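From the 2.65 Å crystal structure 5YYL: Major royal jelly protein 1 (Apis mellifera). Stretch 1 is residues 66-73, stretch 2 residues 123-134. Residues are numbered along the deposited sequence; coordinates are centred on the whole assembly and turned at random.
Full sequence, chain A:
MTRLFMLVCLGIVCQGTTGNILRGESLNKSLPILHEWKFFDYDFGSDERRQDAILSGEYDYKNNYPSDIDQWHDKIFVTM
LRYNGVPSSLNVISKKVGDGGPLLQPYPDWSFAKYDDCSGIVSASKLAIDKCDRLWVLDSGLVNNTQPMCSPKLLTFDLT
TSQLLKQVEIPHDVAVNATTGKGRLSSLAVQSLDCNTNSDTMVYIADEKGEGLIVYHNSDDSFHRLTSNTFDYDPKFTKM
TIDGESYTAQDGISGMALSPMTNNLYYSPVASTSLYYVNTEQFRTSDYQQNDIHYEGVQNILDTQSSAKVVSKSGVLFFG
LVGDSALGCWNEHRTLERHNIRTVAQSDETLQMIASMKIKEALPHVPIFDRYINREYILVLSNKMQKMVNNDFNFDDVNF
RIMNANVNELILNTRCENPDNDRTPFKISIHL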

# COMPACT_ATOMS: atom_id res chain seq x y z
N PRO A 66 30.83 8.50 30.03
CA PRO A 66 29.77 9.30 29.42
C PRO A 66 29.10 10.22 30.43
O PRO A 66 28.87 9.83 31.57
CB PRO A 66 28.79 8.23 28.91
CG PRO A 66 28.97 7.08 29.85
CD PRO A 66 30.36 7.16 30.43
N SER A 67 28.81 11.43 30.01
CA SER A 67 28.20 12.44 30.85
C SER A 67 26.70 12.57 30.56
O SER A 67 25.89 12.56 31.48
CB SER A 67 28.90 13.78 30.63
OG SER A 67 28.32 14.79 31.44
N ASP A 68 26.33 12.69 29.28
CA ASP A 68 24.95 12.92 28.88
C ASP A 68 24.60 12.16 27.60
O ASP A 68 25.48 11.78 26.84
CB ASP A 68 24.70 14.43 28.70
CG ASP A 68 23.21 14.84 28.82
OD1 ASP A 68 22.36 14.00 29.14
OD2 ASP A 68 22.88 16.02 28.60
N ILE A 69 23.31 11.92 27.39
CA ILE A 69 22.77 11.39 26.14
C ILE A 69 21.65 12.29 25.70
O ILE A 69 21.07 13.02 26.51
CB ILE A 69 22.24 9.94 26.27
CG1 ILE A 69 21.13 9.83 27.31
CG2 ILE A 69 23.38 9.01 26.63
CD1 ILE A 69 20.47 8.46 27.40
N ASP A 70 21.34 12.24 24.41
CA ASP A 70 20.10 12.80 23.91
C ASP A 70 19.77 12.13 22.57
O ASP A 70 20.46 11.19 22.17
CB ASP A 70 20.18 14.33 23.81
CG ASP A 70 18.82 15.01 24.03
OD1 ASP A 70 17.85 14.60 23.32
OD2 ASP A 70 18.74 15.96 24.86
N GLN A 71 18.71 12.57 21.91
CA GLN A 71 18.19 11.87 20.75
C GLN A 71 17.45 12.85 19.88
O GLN A 71 16.65 13.63 20.40
CB GLN A 71 17.26 10.75 21.21
CG GLN A 71 16.58 9.96 20.10
CD GLN A 71 15.35 10.62 19.50
OE1 GLN A 71 14.59 11.28 20.21
NE2 GLN A 71 15.15 10.45 18.21
N TRP A 72 17.74 12.82 18.58
CA TRP A 72 16.98 13.59 17.58
C TRP A 72 16.99 12.82 16.27
O TRP A 72 18.07 12.50 15.77
CB TRP A 72 17.60 14.97 17.39
CG TRP A 72 16.91 15.82 16.40
CD1 TRP A 72 15.87 16.68 16.63
CD2 TRP A 72 17.23 15.94 15.02
NE1 TRP A 72 15.52 17.33 15.47
CE2 TRP A 72 16.33 16.90 14.46
CE3 TRP A 72 18.19 15.35 14.20
CZ2 TRP A 72 16.37 17.27 13.13
CZ3 TRP A 72 18.22 15.71 12.86
CH2 TRP A 72 17.32 16.66 12.34
N HIS A 73 15.80 12.52 15.75
CA HIS A 73 15.65 11.70 14.54
C HIS A 73 16.52 10.44 14.66
O HIS A 73 16.40 9.72 15.65
CB HIS A 73 15.94 12.54 13.29
CG HIS A 73 14.96 13.65 13.06
ND1 HIS A 73 14.99 14.43 11.92
CD2 HIS A 73 13.92 14.10 13.79
CE1 HIS A 73 14.01 15.31 11.97
NE2 HIS A 73 13.34 15.14 13.10
N SER A 123 34.70 19.97 26.90
CA SER A 123 33.96 18.91 27.60
C SER A 123 32.45 19.18 27.62
O SER A 123 31.96 19.91 28.50
CB SER A 123 34.49 18.74 29.02
OG SER A 123 33.88 17.61 29.62
N ALA A 124 31.74 18.61 26.64
CA ALA A 124 30.27 18.67 26.57
C ALA A 124 29.68 17.95 27.78
O ALA A 124 29.53 16.73 27.81
CB ALA A 124 29.77 18.04 25.27
N SER A 125 29.39 18.73 28.81
CA SER A 125 28.92 18.21 30.08
C SER A 125 27.47 17.73 29.95
O SER A 125 27.13 16.65 30.42
CB SER A 125 29.04 19.30 31.14
OG SER A 125 28.75 18.80 32.42
N LYS A 126 26.63 18.54 29.28
CA LYS A 126 25.19 18.28 29.17
C LYS A 126 24.63 18.79 27.85
O LYS A 126 25.18 19.71 27.26
CB LYS A 126 24.47 18.96 30.33
CG LYS A 126 23.72 18.03 31.28
CD LYS A 126 24.65 17.19 32.13
CE LYS A 126 23.91 16.00 32.75
NZ LYS A 126 24.87 14.97 33.24
N LEU A 127 23.52 18.20 27.42
CA LEU A 127 22.84 18.55 26.17
C LEU A 127 21.36 18.82 26.41
O LEU A 127 20.79 18.43 27.41
CB LEU A 127 22.98 17.43 25.15
CG LEU A 127 24.39 16.93 24.82
CD1 LEU A 127 24.30 15.70 23.91
CD2 LEU A 127 25.24 18.02 24.17
N ALA A 128 20.76 19.51 25.45
CA ALA A 128 19.35 19.82 25.48
C ALA A 128 18.87 20.13 24.08
O ALA A 128 19.55 20.83 23.33
CB ALA A 128 19.09 21.01 26.38
N ILE A 129 17.69 19.62 23.72
CA ILE A 129 17.08 19.87 22.43
C ILE A 129 15.75 20.59 22.63
O ILE A 129 14.93 20.19 23.46
CB ILE A 129 16.94 18.57 21.63
CG1 ILE A 129 18.26 17.77 21.70
CG2 ILE A 129 16.54 18.89 20.21
CD1 ILE A 129 18.49 16.71 20.63
N ASP A 130 15.54 21.67 21.88
CA ASP A 130 14.37 22.53 22.05
C ASP A 130 13.34 22.28 20.95
O ASP A 130 13.60 21.49 20.02
CB ASP A 130 14.79 24.01 22.14
CG ASP A 130 15.29 24.61 20.81
OD1 ASP A 130 15.08 24.04 19.71
OD2 ASP A 130 15.90 25.70 20.88
N LYS A 131 12.19 22.95 21.05
CA LYS A 131 11.09 22.81 20.07
C LYS A 131 11.53 23.06 18.63
O LYS A 131 11.00 22.44 17.71
CB LYS A 131 9.92 23.75 20.41
N CYS A 132 12.51 23.94 18.43
CA CYS A 132 12.93 24.40 17.10
C CYS A 132 14.10 23.62 16.47
O CYS A 132 14.71 24.10 15.52
CB CYS A 132 13.26 25.90 17.17
SG CYS A 132 12.80 26.71 18.73
N ASP A 133 14.42 22.43 16.98
CA ASP A 133 15.53 21.61 16.47
C ASP A 133 16.90 22.30 16.57
O ASP A 133 17.72 22.19 15.67
CB ASP A 133 15.27 21.13 15.03
CG ASP A 133 13.89 20.53 14.86
OD1 ASP A 133 13.32 20.65 13.75
OD2 ASP A 133 13.37 19.93 15.83
N ARG A 134 17.11 23.00 17.68
CA ARG A 134 18.43 23.50 18.06
C ARG A 134 18.97 22.57 19.13
O ARG A 134 18.24 22.23 20.06
CB ARG A 134 18.34 24.93 18.61
CG ARG A 134 17.75 25.98 17.67
CD ARG A 134 17.85 27.40 18.27
NE ARG A 134 16.77 27.75 19.22

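Contact between residues 66-73 and 123-134 of major royal jelly protein 1. Strands 66-72 and 124-129 run in nearly the same direction, their axes 15° apart and 5.6 Å away at closest approach, yet no backbone-to-backbone hydrogen bond joins them; each of the four hydrogen bonds across the contact uses at least one side chain. P66 lies out of reach, and the contact opens at S67, where S67 CA and S125 CA are 5.9 Å apart. The S67 side chain, in the t rotamer, points toward the second strand and donates from OG to the backbone O of S125. At 2.4 Å between S67 OG and S125 O this hydrogen bond is very short, a value to read with some caution at 2.65 Å resolution. The backbone of S67 is engaged as well: K126 leaves its CA sideways, but its long side chain brings the ammonium group back, and K126 NZ donates to S67 O at 3.2 Å.

D68 also bonds directly to the neighbouring backbone. D68 OD2 accepts from L127 N at 2.6 Å, with an N-H...acceptor angle of 159°, so that a carboxylate takes up an amide of the second strand. The same oxygen packs against the K126 backbone, with D68 OD2 3.3 Å from K126 CA. The CA-to-CB bond of I69 points away from the second strand, and that of D70 points toward it again. D70 makes no hydrogen bond across the contact; D70 OD1 instead accepts from the following amide, Q71 N, at 2.6 Å, while lying 3.5 Å from I129 CD1. Its CB also approaches the leucine side chain, with D70 CB 4.3 Å from L127 CD1.

Q71 again points away, and Q71 NE2 donates to H73 O at 2.9 Å, within its own stretch. Its backbone still meets the second strand, Q71 O lying 3.6 Å from I129 CD1. That methyl group also makes the apolar contact with W72, where W72 CB and I129 CD1 are 3.8 Å apart. The indole reaches past the end of strand 124-129 to D133, the last residue of a type I turn that begins at D130. D133 OD2 sits at the ring edge, near the ring plane, where it can meet the indole N-H: W72 NE1 donates to D133 OD2 at 3.4 Å, a well-directed (161°) but weak hydrogen bond. Polar links thus dominate at S67 and D68, giving way to packing around I129. The two stretches together bury 528 Å².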